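PDB 4Z0V: 2',5'-phosphodiesterase 12 from Homo sapiens, which belongs, in its larger part, to the endonuclease/exonuclease/phosphatase family of DNase I-like enzymes and carries a magnesium ion in this model. Local coordinates for residues 219-233 against 262-275. Sequence-based numbering, arbitrary orientation.
Sequences KSKFSLLSQHDISFY and RSSVLQVSVLQSTK
Phe222 lays its ring across Leu271 at about a right angle, with Leu271 CD1 over one face, 4.0 Å above the ring plane, and Leu271 CB 3.8 Å from Phe222 CD1. Leu224 CD1 follows on the same face of the antiparallel ladder, meeting Leu271 CD2. Toward the helix that begins at Phe232, that residue's ring brings CE1 to within 3.7 Å of Leu266 CB, crossing it steeply, while Ile230 runs alongside Leu266 and points the same way; His308 and Ala305 of helix 295-316 back this end.

In between, the register shifts by one. Leu225 N and, more weakly, Ser226 N both bond to Val270 O, the signature of a classic bulge, where the branches of exposed Leu225 close over Gln272 CB. Further on, the Asp229 carboxylate stands in for a backbone carbonyl: OD1 takes the Val268 N-H at 2.9 Å, on its anti side and 29° out of the carboxylate plane. Asp229 CG stands beside the backbone N (chi1 -55°), which carries OD1 toward Val268 N, and a salt bridge from OD2 to Arg206 ties down the other oxygen.

The Ser220-Lys275 end, next to Phe222, is looser and wetter: one water joins Ser220 O to Lys275 NZ. Strand 222-231 is an outermost strand; 265-273 pairs with it on one side and with 280-287 on the other, in one of the two sheets of the alpha/beta sandwich of the DNase I-like fold.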
loop_
_atom_site.group_PDB
_atom_site.type_symbol
_atom_site.label_atom_id
_atom_site.label_comp_id
_atom_site.label_asym_id
_atom_site.label_seq_id
_atom_site.Cartn_x
_atom_site.Cartn_y
_atom_site.Cartn_z
ATOM N N LYS A 219 -11.056 -8.913 5.978
ATOM C CA LYS A 219 -11.473 -9.672 7.176
ATOM C C LYS A 219 -12.362 -10.870 6.836
ATOM O O LYS A 219 -12.303 -11.886 7.530
ATOM C CB LYS A 219 -12.193 -8.768 8.195
ATOM C CG LYS A 219 -11.288 -7.688 8.854
ATOM C CD LYS A 219 -10.172 -8.303 9.755
ATOM C CE LYS A 219 -10.614 -8.845 11.108
ATOM N NZ LYS A 219 -11.305 -7.822 11.936
ATOM N N SER A 220 -13.114 -10.786 5.740
ATOM C CA SER A 220 -13.976 -11.911 5.352
ATOM C C SER A 220 -13.131 -13.104 4.843
ATOM O O SER A 220 -13.641 -14.219 4.792
ATOM C CB SER A 220 -14.997 -11.483 4.306
ATOM O OG SER A 220 -14.374 -11.280 3.051
ATOM N N LYS A 221 -11.852 -12.876 4.488
ATOM C CA LYS A 221 -10.999 -13.957 4.016
ATOM C C LYS A 221 -9.840 -14.241 4.951
ATOM O O LYS A 221 -9.275 -15.323 4.863
ATOM C CB LYS A 221 -10.465 -13.653 2.610
ATOM C CG LYS A 221 -11.589 -13.696 1.586
ATOM C CD LYS A 221 -11.174 -13.175 0.234
ATOM C CE LYS A 221 -10.737 -14.285 -0.672
ATOM N NZ LYS A 221 -10.615 -13.820 -2.074
ATOM N N PHE A 222 -9.435 -13.274 5.799
ATOM C CA PHE A 222 -8.249 -13.450 6.660
ATOM C C PHE A 222 -8.367 -12.833 8.037
ATOM O O PHE A 222 -9.002 -11.797 8.204
ATOM C CB PHE A 222 -7.014 -12.779 6.001
ATOM C CG PHE A 222 -6.557 -13.440 4.722
ATOM C CD1 PHE A 222 -5.971 -14.702 4.744
ATOM C CD2 PHE A 222 -6.778 -12.828 3.486
ATOM C CE1 PHE A 222 -5.548 -15.311 3.559
ATOM C CE2 PHE A 222 -6.368 -13.447 2.296
ATOM C CZ PHE A 222 -5.768 -14.689 2.341
ATOM N N SER A 223 -7.630 -13.411 8.989
ATOM C CA SER A 223 -7.434 -12.872 10.333
ATOM C C SER A 223 -5.931 -12.712 10.530
ATOM O O SER A 223 -5.154 -13.545 10.038
ATOM C CB SER A 223 -8.005 -13.799 11.409
ATOM O OG SER A 223 -9.425 -13.772 11.387
ATOM N N LEU A 224 -5.530 -11.723 11.315
ATOM C CA LEU A 224 -4.105 -11.542 11.594
ATOM C C LEU A 224 -3.694 -12.427 12.774
ATOM O O LEU A 224 -4.335 -12.377 13.820
ATOM C CB LEU A 224 -3.858 -10.064 11.908
ATOM C CG LEU A 224 -2.438 -9.664 12.315
ATOM C CD1 LEU A 224 -1.466 -9.815 11.133
ATOM C CD2 LEU A 224 -2.429 -8.196 12.791
ATOM N N LEU A 225 -2.696 -13.293 12.584
ATOM C CA LEU A 225 -2.197 -14.148 13.672
ATOM C C LEU A 225 -1.107 -13.453 14.466
ATOM O O LEU A 225 -1.148 -13.425 15.713
ATOM C CB LEU A 225 -1.661 -15.494 13.147
ATOM C CG LEU A 225 -2.717 -16.422 12.555
ATOM C CD1 LEU A 225 -2.096 -17.787 12.186
ATOM C CD2 LEU A 225 -3.918 -16.609 13.543
ATOM N N SER A 226 -0.066 -12.995 13.763
ATOM C CA SER A 226 1.088 -12.412 14.436
ATOM C C SER A 226 1.853 -11.466 13.522
ATOM O O SER A 226 1.636 -11.452 12.309
ATOM C CB SER A 226 2.021 -13.534 14.899
ATOM O OG SER A 226 2.435 -14.299 13.786
ATOM N N GLN A 227 2.740 -10.652 14.124
ATOM C CA GLN A 227 3.513 -9.663 13.360
ATOM C C GLN A 227 4.987 -9.819 13.690
ATOM O O GLN A 227 5.351 -10.151 14.826
ATOM C CB GLN A 227 3.041 -8.236 13.647
ATOM C CG GLN A 227 1.564 -7.996 13.288
ATOM C CD GLN A 227 1.127 -6.652 13.786
ATOM O OE1 GLN A 227 0.515 -6.541 14.849
ATOM N NE2 GLN A 227 1.460 -5.597 13.038
ATOM N N HIS A 228 5.846 -9.638 12.683
ATOM C CA HIS A 228 7.278 -9.896 12.865
ATOM C C HIS A 228 8.108 -8.818 12.146
ATOM O O HIS A 228 9.025 -9.110 11.376
ATOM C CB HIS A 228 7.593 -11.308 12.342
ATOM C CG HIS A 228 6.668 -12.359 12.891
ATOM N ND1 HIS A 228 6.939 -13.004 14.084
ATOM C CD2 HIS A 228 5.478 -12.805 12.416
ATOM C CE1 HIS A 228 5.922 -13.832 14.289
ATOM N NE2 HIS A 228 5.013 -13.733 13.324
ATOM N N ASP A 229 7.760 -7.565 12.376
ATOM C CA ASP A 229 8.461 -6.467 11.698
ATOM C C ASP A 229 9.887 -6.284 12.200
ATOM O O ASP A 229 10.181 -6.487 13.385
ATOM C CB ASP A 229 7.729 -5.142 11.890
ATOM C CG ASP A 229 6.276 -5.097 11.471
ATOM O OD1 ASP A 229 5.795 -6.067 10.794
ATOM O OD2 ASP A 229 5.632 -4.100 11.762
ATOM N N ILE A 230 10.770 -5.862 11.306
ATOM C CA ILE A 230 12.153 -5.582 11.706
ATOM C C ILE A 230 12.675 -4.342 11.014
ATOM O O ILE A 230 12.164 -3.948 9.964
ATOM C CB ILE A 230 13.135 -6.766 11.414
ATOM C CG1 ILE A 230 13.148 -7.159 9.900
ATOM C CG2 ILE A 230 12.891 -7.996 12.333
ATOM C CD1 ILE A 230 14.417 -8.014 9.422
ATOM N N SER A 231 13.743 -3.758 11.594
ATOM C CA SER A 231 14.610 -2.804 10.929
ATOM C C SER A 231 15.771 -3.654 10.418
ATOM O O SER A 231 16.275 -4.464 11.200
ATOM C CB SER A 231 15.090 -1.721 11.892
ATOM O OG SER A 231 14.002 -0.861 12.200
ATOM N N PHE A 232 16.160 -3.557 9.134
ATOM C CA PHE A 232 17.272 -4.394 8.646
ATOM C C PHE A 232 18.565 -4.165 9.439
ATOM O O PHE A 232 19.235 -5.137 9.738
ATOM C CB PHE A 232 17.573 -4.187 7.149
ATOM C CG PHE A 232 16.423 -4.532 6.216
ATOM C CD1 PHE A 232 15.936 -5.835 6.134
ATOM C CD2 PHE A 232 15.837 -3.558 5.421
ATOM C CE1 PHE A 232 14.864 -6.142 5.284
ATOM C CE2 PHE A 232 14.762 -3.865 4.582
ATOM C CZ PHE A 232 14.295 -5.155 4.508
ATOM N N TYR A 233 18.895 -2.913 9.810
ATOM C CA TYR A 233 20.172 -2.663 10.499
ATOM C C TYR A 233 20.202 -3.366 11.868
ATOM O O TYR A 233 21.225 -3.913 12.259
ATOM C CB TYR A 233 20.433 -1.143 10.645
ATOM C CG TYR A 233 19.664 -0.477 11.762
ATOM C CD1 TYR A 233 18.434 0.126 11.526
ATOM C CD2 TYR A 233 20.178 -0.429 13.058
ATOM C CE1 TYR A 233 17.710 0.725 12.561
ATOM C CE2 TYR A 233 19.462 0.162 14.098
ATOM C CZ TYR A 233 18.220 0.721 13.848
ATOM O OH TYR A 233 17.518 1.307 14.870
ATOM N N ARG A 262 21.283 2.629 7.293
ATOM C CA ARG A 262 19.954 2.739 6.681
ATOM C C ARG A 262 18.832 2.524 7.667
ATOM O O ARG A 262 18.929 1.708 8.591
ATOM C CB ARG A 262 19.777 1.788 5.486
ATOM C CG ARG A 262 21.043 1.638 4.667
ATOM C CD ARG A 262 21.141 2.493 3.442
ATOM N NE ARG A 262 20.834 3.902 3.662
ATOM C CZ ARG A 262 21.717 4.835 3.993
ATOM N NH1 ARG A 262 21.342 6.097 4.099
ATOM N NH2 ARG A 262 22.982 4.510 4.224
ATOM N N SER A 263 17.738 3.234 7.429
ATOM C CA SER A 263 16.557 3.176 8.268
ATOM C C SER A 263 15.498 2.198 7.721
ATOM O O SER A 263 14.469 2.013 8.367
ATOM C CB SER A 263 15.955 4.570 8.386
ATOM O OG SER A 263 15.547 5.010 7.103
ATOM N N SER A 264 15.762 1.579 6.555
ATOM C CA SER A 264 14.816 0.678 5.867
ATOM C C SER A 264 14.272 -0.416 6.817
ATOM O O SER A 264 15.005 -1.002 7.634
ATOM C CB SER A 264 15.443 0.055 4.627
ATOM O OG SER A 264 16.344 0.944 3.979
ATOM N N VAL A 265 12.961 -0.653 6.688
ATOM C CA VAL A 265 12.217 -1.588 7.500
ATOM C C VAL A 265 11.525 -2.639 6.619
ATOM O O VAL A 265 11.338 -2.477 5.396
ATOM C CB VAL A 265 11.187 -0.849 8.423
ATOM C CG1 VAL A 265 11.902 0.051 9.455
ATOM C CG2 VAL A 265 10.180 -0.041 7.595
ATOM N N LEU A 266 11.184 -3.741 7.276
ATOM C CA LEU A 266 10.466 -4.878 6.707
ATOM C C LEU A 266 9.263 -5.165 7.566
ATOM O O LEU A 266 9.393 -5.396 8.768
ATOM C CB LEU A 266 11.386 -6.113 6.677
ATOM C CG LEU A 266 10.713 -7.406 6.146
ATOM C CD1 LEU A 266 10.325 -7.258 4.663
ATOM C CD2 LEU A 266 11.627 -8.604 6.344
ATOM N N GLN A 267 8.102 -5.159 6.967
ATOM C CA GLN A 267 6.868 -5.451 7.694
ATOM C C GLN A 267 6.489 -6.890 7.377
ATOM O O GLN A 267 6.526 -7.308 6.209
ATOM C CB GLN A 267 5.807 -4.449 7.241
ATOM C CG GLN A 267 4.407 -4.663 7.800
ATOM C CD GLN A 267 3.511 -3.524 7.348
ATOM O OE1 GLN A 267 3.323 -3.287 6.139
ATOM N NE2 GLN A 267 2.999 -2.768 8.312
ATOM N N VAL A 268 6.186 -7.677 8.402
ATOM C CA VAL A 268 5.834 -9.065 8.185
ATOM C C VAL A 268 4.586 -9.348 9.000
ATOM O O VAL A 268 4.581 -9.127 10.222
ATOM C CB VAL A 268 6.967 -10.068 8.513
ATOM C CG1 VAL A 268 6.489 -11.506 8.318
ATOM C CG2 VAL A 268 8.235 -9.815 7.681
ATOM N N SER A 269 3.582 -9.894 8.333
ATOM C CA SER A 269 2.311 -10.244 8.981
ATOM C C SER A 269 1.915 -11.657 8.591
ATOM O O SER A 269 1.870 -11.967 7.397
ATOM C CB SER A 269 1.226 -9.261 8.546
ATOM O OG SER A 269 1.674 -7.914 8.634
ATOM N N VAL A 270 1.583 -12.497 9.571
ATOM C CA VAL A 270 1.139 -13.853 9.257
ATOM C C VAL A 270 -0.376 -13.863 9.360
ATOM O O VAL A 270 -0.911 -13.530 10.411
ATOM C CB VAL A 270 1.803 -14.904 10.170
ATOM C CG1 VAL A 270 1.169 -16.284 9.954
ATOM C CG2 VAL A 270 3.318 -14.957 9.915
ATOM N N LEU A 271 -1.055 -14.264 8.268
ATOM C CA LEU A 271 -2.511 -14.281 8.189
ATOM C C LEU A 271 -3.043 -15.682 8.179
ATOM O O LEU A 271 -2.401 -16.604 7.658
ATOM C CB LEU A 271 -2.994 -13.571 6.894
ATOM C CG LEU A 271 -2.469 -12.155 6.620
ATOM C CD1 LEU A 271 -2.994 -11.649 5.303
ATOM C CD2 LEU A 271 -2.857 -11.182 7.760
ATOM N N GLN A 272 -4.242 -15.843 8.712
ATOM C CA GLN A 272 -4.897 -17.138 8.672
ATOM C C GLN A 272 -6.150 -17.039 7.834
ATOM O O GLN A 272 -6.940 -16.102 8.003
ATOM C CB GLN A 272 -5.230 -17.598 10.100
ATOM C CG GLN A 272 -6.298 -18.663 10.183
ATOM C CD GLN A 272 -5.763 -20.006 9.826
ATOM O OE1 GLN A 272 -4.862 -20.521 10.483
ATOM N NE2 GLN A 272 -6.381 -20.637 8.829
ATOM N N SER A 273 -6.335 -18.006 6.932
ATOM C CA SER A 273 -7.518 -18.044 6.083
ATOM C C SER A 273 -8.703 -18.356 6.922
ATOM O O SER A 273 -8.657 -19.253 7.771
ATOM C CB SER A 273 -7.358 -19.076 4.968
ATOM O OG SER A 273 -8.525 -19.182 4.168
ATOM N N THR A 274 -9.750 -17.548 6.783
ATOM C CA THR A 274 -10.967 -17.830 7.505
ATOM C C THR A 274 -11.752 -18.881 6.635
ATOM O O THR A 274 -12.681 -19.473 7.127
ATOM C CB THR A 274 -11.783 -16.547 7.809
ATOM O OG1 THR A 274 -12.273 -16.023 6.583
ATOM C CG2 THR A 274 -10.977 -15.471 8.560
ATOM N N LYS A 275 -11.340 -19.118 5.360
ATOM C CA LYS A 275 -12.016 -20.042 4.406
ATOM C C LYS A 275 -11.455 -21.473 4.400
ATOM O O LYS A 275 -12.149 -22.390 3.964
ATOM C CB LYS A 275 -11.936 -19.483 2.970
ATOM C CG LYS A 275 -12.562 -18.090 2.803
ATOM C CD LYS A 275 -14.057 -18.088 3.123
ATOM C CE LYS A 275 -14.689 -16.737 2.935
ATOM N NZ LYS A 275 -16.057 -16.710 3.516
HETATM O O HOH W 1 -16.113 -14.871 5.650
HETATM O O HOH W 2 -8.855 -17.106 2.535
HETATM O O HOH W 3 3.014 -6.381 10.650
HETATM O O HOH W 4 3.198 -3.496 11.035
HETATM O O HOH W 5 14.347 1.841 11.149
HETATM O O HOH W 6 17.775 -0.733 8.163
#